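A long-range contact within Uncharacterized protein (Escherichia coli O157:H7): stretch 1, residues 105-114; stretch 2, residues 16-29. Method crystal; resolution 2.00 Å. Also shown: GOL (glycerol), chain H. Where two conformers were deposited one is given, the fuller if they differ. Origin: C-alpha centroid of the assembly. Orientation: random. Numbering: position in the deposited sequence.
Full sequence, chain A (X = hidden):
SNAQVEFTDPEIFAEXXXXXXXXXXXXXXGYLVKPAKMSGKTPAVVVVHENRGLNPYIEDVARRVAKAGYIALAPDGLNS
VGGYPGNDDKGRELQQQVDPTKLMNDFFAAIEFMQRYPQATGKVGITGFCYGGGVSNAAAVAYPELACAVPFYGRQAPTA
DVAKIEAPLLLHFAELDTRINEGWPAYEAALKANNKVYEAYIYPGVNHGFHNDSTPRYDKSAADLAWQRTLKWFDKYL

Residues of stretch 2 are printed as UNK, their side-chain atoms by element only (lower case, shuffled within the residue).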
# COMPACT_ATOMS: atom_id res chain seq x y z
N ASN A 105 -12.37 0.54 5.32
CA ASN A 105 -13.24 1.16 4.32
C ASN A 105 -12.68 2.46 3.73
O ASN A 105 -12.94 2.76 2.57
CB ASN A 105 -14.66 1.35 4.85
CG ASN A 105 -15.44 0.04 4.91
OD1 ASN A 105 -15.02 -0.97 4.34
ND2 ASN A 105 -16.56 0.04 5.60
N ASP A 106 -11.95 3.22 4.53
CA ASP A 106 -11.32 4.44 4.06
C ASP A 106 -10.36 4.11 2.94
O ASP A 106 -10.25 4.86 1.98
CB ASP A 106 -10.58 5.18 5.19
CG ASP A 106 -11.51 5.85 6.19
OD1 ASP A 106 -12.72 6.01 5.91
OD2 ASP A 106 -11.02 6.20 7.29
N PHE A 107 -9.60 3.02 3.09
CA PHE A 107 -8.64 2.64 2.05
C PHE A 107 -9.34 2.09 0.81
O PHE A 107 -8.92 2.37 -0.31
CB PHE A 107 -7.58 1.68 2.60
CG PHE A 107 -6.72 2.30 3.66
CD1 PHE A 107 -5.76 3.23 3.32
CD2 PHE A 107 -6.90 2.00 5.00
CE1 PHE A 107 -5.00 3.85 4.28
CE2 PHE A 107 -6.15 2.61 5.97
CZ PHE A 107 -5.19 3.54 5.62
N PHE A 108 -10.43 1.36 1.02
CA PHE A 108 -11.26 0.87 -0.09
C PHE A 108 -11.85 2.07 -0.85
O PHE A 108 -11.83 2.10 -2.07
CB PHE A 108 -12.37 -0.05 0.43
CG PHE A 108 -11.90 -1.44 0.83
CD1 PHE A 108 -10.55 -1.77 0.89
CD2 PHE A 108 -12.82 -2.38 1.26
CE1 PHE A 108 -10.14 -3.04 1.30
CE2 PHE A 108 -12.42 -3.66 1.65
CZ PHE A 108 -11.07 -3.98 1.68
N ALA A 109 -12.31 3.08 -0.11
CA ALA A 109 -12.87 4.29 -0.71
C ALA A 109 -11.80 5.05 -1.52
O ALA A 109 -12.11 5.69 -2.52
CB ALA A 109 -13.46 5.19 0.36
N ALA A 110 -10.55 4.99 -1.08
CA ALA A 110 -9.46 5.63 -1.81
C ALA A 110 -9.25 4.94 -3.18
O ALA A 110 -9.00 5.61 -4.19
CB ALA A 110 -8.18 5.57 -1.01
N ILE A 111 -9.40 3.62 -3.21
CA ILE A 111 -9.33 2.89 -4.48
C ILE A 111 -10.42 3.41 -5.43
O ILE A 111 -10.17 3.71 -6.60
CB ILE A 111 -9.51 1.37 -4.29
CG1 ILE A 111 -8.33 0.79 -3.52
CG2 ILE A 111 -9.64 0.66 -5.65
CD1 ILE A 111 -8.53 -0.65 -3.05
N GLU A 112 -11.64 3.52 -4.91
CA GLU A 112 -12.76 3.96 -5.73
C GLU A 112 -12.59 5.39 -6.22
O GLU A 112 -12.91 5.69 -7.36
CB GLU A 112 -14.09 3.76 -4.98
CG GLU A 112 -14.40 2.30 -4.67
CD GLU A 112 -15.75 2.09 -4.00
OE1 GLU A 112 -16.63 3.00 -4.08
OE2 GLU A 112 -15.92 1.00 -3.39
N PHE A 113 -12.09 6.25 -5.35
CA PHE A 113 -11.84 7.63 -5.68
C PHE A 113 -10.79 7.73 -6.80
O PHE A 113 -10.97 8.51 -7.74
CB PHE A 113 -11.38 8.41 -4.44
CG PHE A 113 -11.12 9.87 -4.68
CD1 PHE A 113 -12.16 10.77 -4.79
CD2 PHE A 113 -9.82 10.35 -4.76
CE1 PHE A 113 -11.91 12.12 -5.02
CE2 PHE A 113 -9.57 11.70 -4.98
CZ PHE A 113 -10.61 12.58 -5.10
N MSE A 114 -9.74 6.93 -6.72
CA MSE A 114 -8.68 6.97 -7.73
C MSE A 114 -9.17 6.35 -9.04
O MSE A 114 -8.66 6.69 -10.10
CB MSE A 114 -7.40 6.29 -7.22
CG MSE A 114 -6.71 7.12 -6.14
SE MSE A 114 -5.91 8.70 -7.03
CE MSE A 114 -7.31 10.03 -6.78
N UNK A 16 -2.13 17.75 -0.09
CA UNK A 16 -3.11 17.04 0.73
C UNK A 16 -4.46 17.32 0.14
O UNK A 16 -4.73 18.42 -0.35
c UNK A 16 -1.77 17.09 2.86
c UNK A 16 -0.74 18.01 3.05
c UNK A 16 0.44 17.65 3.65
c UNK A 16 -1.56 15.78 3.30
c UNK A 16 -0.38 15.41 3.90
o UNK A 16 1.82 15.99 4.61
c UNK A 16 0.64 16.33 4.04
c UNK A 16 -3.05 17.49 2.19
N UNK A 17 -5.31 16.30 0.14
CA UNK A 17 -6.66 16.43 -0.38
C UNK A 17 -7.59 15.76 0.60
O UNK A 17 -7.15 15.16 1.58
c UNK A 17 -6.63 14.19 -1.60
c UNK A 17 -6.83 15.71 -1.74
c UNK A 17 -5.88 16.29 -2.78
c UNK A 17 -7.17 13.41 -2.79
N UNK A 18 -8.88 15.88 0.33
CA UNK A 18 -9.87 15.10 1.08
C UNK A 18 -10.68 14.34 0.04
O UNK A 18 -10.84 14.80 -1.08
c UNK A 18 -10.00 16.91 2.85
c UNK A 18 -10.80 15.96 1.95
o UNK A 18 -11.66 16.74 1.12
N UNK A 19 -11.19 13.16 0.42
CA UNK A 19 -12.04 12.38 -0.49
C UNK A 19 -13.14 11.72 0.34
O UNK A 19 -12.98 11.55 1.55
c UNK A 19 -8.86 9.42 1.06
c UNK A 19 -9.38 10.42 0.25
c UNK A 19 -11.19 11.35 -1.25
o UNK A 19 -9.09 7.29 2.08
c UNK A 19 -10.62 10.27 -0.37
c UNK A 19 -9.58 8.26 1.26
c UNK A 19 -11.32 9.09 -0.14
c UNK A 19 -10.81 8.09 0.67
N UNK A 20 -14.25 11.35 -0.29
CA UNK A 20 -15.34 10.76 0.48
C UNK A 20 -15.18 9.28 0.80
O UNK A 20 -14.75 8.49 -0.05
c UNK A 20 -14.62 11.55 -1.71
c UNK A 20 -16.03 11.01 -1.79
c UNK A 20 -16.57 11.01 -0.40
N UNK A 21 -15.56 8.92 2.02
CA UNK A 21 -15.57 7.53 2.48
C UNK A 21 -16.88 7.36 3.24
O UNK A 21 -16.89 7.38 4.48
o UNK A 21 -14.36 5.90 3.81
c UNK A 21 -14.36 7.24 3.36
N UNK A 22 -17.99 7.18 2.51
CA UNK A 22 -19.32 7.09 3.14
C UNK A 22 -19.51 5.95 4.13
O UNK A 22 -20.35 6.05 5.02
c UNK A 22 -20.29 6.96 1.95
c UNK A 22 -18.05 6.98 1.05
c UNK A 22 -19.46 6.53 0.79
N UNK A 23 -18.74 4.87 3.98
CA UNK A 23 -18.83 3.72 4.90
C UNK A 23 -17.65 3.68 5.85
O UNK A 23 -17.47 2.71 6.58
n UNK A 23 -21.24 2.68 3.60
o UNK A 23 -19.84 2.29 1.91
c UNK A 23 -18.89 2.44 4.09
c UNK A 23 -20.04 2.45 3.11
N UNK A 24 -16.86 4.74 5.86
CA UNK A 24 -15.72 4.86 6.74
C UNK A 24 -15.87 6.10 7.59
O UNK A 24 -16.88 6.27 8.27
N UNK A 25 -14.90 7.01 7.50
CA UNK A 25 -14.93 8.21 8.34
C UNK A 25 -15.41 9.48 7.64
O UNK A 25 -15.10 10.58 8.09
c UNK A 25 -12.25 5.42 10.60
c UNK A 25 -13.56 8.40 8.98
n UNK A 25 -12.36 6.25 9.58
n UNK A 25 -12.98 5.88 11.60
c UNK A 25 -13.20 7.29 9.93
c UNK A 25 -13.61 7.04 11.20
N UNK A 26 -16.18 9.34 6.57
CA UNK A 26 -16.72 10.50 5.86
C UNK A 26 -15.72 11.18 4.94
O UNK A 26 -15.30 10.58 3.95
N UNK A 27 -15.33 12.42 5.23
CA UNK A 27 -14.37 13.12 4.39
C UNK A 27 -12.98 12.83 4.93
O UNK A 27 -12.62 13.37 5.96
c UNK A 27 -14.59 14.64 4.39
o UNK A 27 -16.99 14.07 1.90
o UNK A 27 -14.99 14.79 1.46
c UNK A 27 -15.95 14.63 2.25
c UNK A 27 -15.84 15.14 3.68
N UNK A 28 -12.21 12.04 4.19
CA UNK A 28 -10.91 11.58 4.64
C UNK A 28 -9.75 12.33 3.96
O UNK A 28 -9.74 12.51 2.74
c UNK A 28 -9.39 9.57 4.83
c UNK A 28 -11.86 9.29 5.01
c UNK A 28 -10.74 10.08 4.35
N UNK A 29 -8.77 12.73 4.76
CA UNK A 29 -7.59 13.42 4.27
C UNK A 29 -6.59 12.41 3.71
O UNK A 29 -6.41 11.33 4.28
n UNK A 29 -3.75 15.86 6.56
c UNK A 29 -5.57 14.75 5.23
c UNK A 29 -3.23 17.03 6.19
c UNK A 29 -5.17 15.50 6.49
c UNK A 29 -6.97 14.17 5.44
n UNK A 29 -3.99 17.98 5.66
n UNK A 29 -1.93 17.25 6.32
C1 GOL H . -15.96 1.07 0.82
O1 GOL H . -17.06 0.77 1.68
C2 GOL H . -16.29 2.19 -0.16
O2 GOL H . -16.49 3.42 0.54
C3 GOL H . -17.57 1.90 -0.94
O3 GOL H . -17.49 0.62 -1.58
O HOH W 1 -14.17 7.43 -2.48

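Position 16 has one carbon, then a six-carbon ring bearing an oxygen. It does not touch the helix. It is Tyr-16.

Position 17 has four carbons, forked at the first, with one arm two carbons long. The end of that arm lies 3.7 Å from CE2 of Phe-113. This is Ile-17.

Position 18 has one carbon carrying an oxygen and a carbon. Its CA-to-CB bond points away from the helix. It is Thr-18.

Position 19 has one carbon, then a six-carbon ring bearing an oxygen. That oxygen lies 2.7 Å from O of Asp-106. The CB sits over one face of the Phe-113 ring. This is Tyr-19, and its OH donates a hydrogen bond to O of Asp-106.

At position 20 three carbons close a ring onto the backbone nitrogen. The carbon bonded to that nitrogen is 4.0 Å from CD1 of Phe-113. This is Pro-20.

Position 21 has one carbon and one oxygen. The oxygen lies 2.7 Å from OD1 of Asp-106. This is Ser-21, and its OG donates a hydrogen bond there.

Position 22 has three carbons that close a ring onto the backbone nitrogen. Its CA-to-CB bond points away. It is Pro-22.

Position 23 has two carbons, the second carrying one oxygen and one nitrogen. Its CB is 3.7 Å from ND2 of Asn-105. Its backbone O accepts a hydrogen bond from ND2 of Asn-105 at 3.0 Å. This is Asn-23. Its OD1 accepts one from the glycerol.

Position 24 has no side-chain atoms. Its CA is 3.3 Å from OD1 of Asp-106. A CB here would lie 2.0 Å from OD1 of Asp-106, a clash. It is Gly-24.

Position 25 has one carbon and a five-membered ring of three carbons and two nitrogens. A ring nitrogen lies 2.7 Å from OD2 of Asp-106. The backbone N donates to OD1 of Asp-106 at 2.9 Å. This is His-25, and its ND1 donates to OD2.

Position 26 has no side chain and a positive phi, which favours glycine. It is Gly-26.

Position 27 has three carbons, the third carrying two oxygens, without contact. It is Glu-27.

Position 28 has a carbon carrying two more. One of these is 3.5 Å from OD1 of Asp-106. This is Val-28.

Position 29 has three carbons, a nitrogen, then a carbon carrying two nitrogens, out of reach. It is Arg-29.

The contact centres on Asp-106. Its carboxylate takes hydrogen bonds from Ser-21 and twice from His-25, tying the type I turn from Ser-21 to Gly-24 and the residue after it to the helix. Farther along, Phe-113 packs against Ile-17, Tyr-19 and Pro-20. The Tyr-19 ring packs on Ala-109 and Ala-110, with its CE2 3.9 Å from Ala-109 CB and its CZ 3.8 Å from Ala-110 CB.

Stretch 2, residues 16-29: YITYPSPNGHGEVR
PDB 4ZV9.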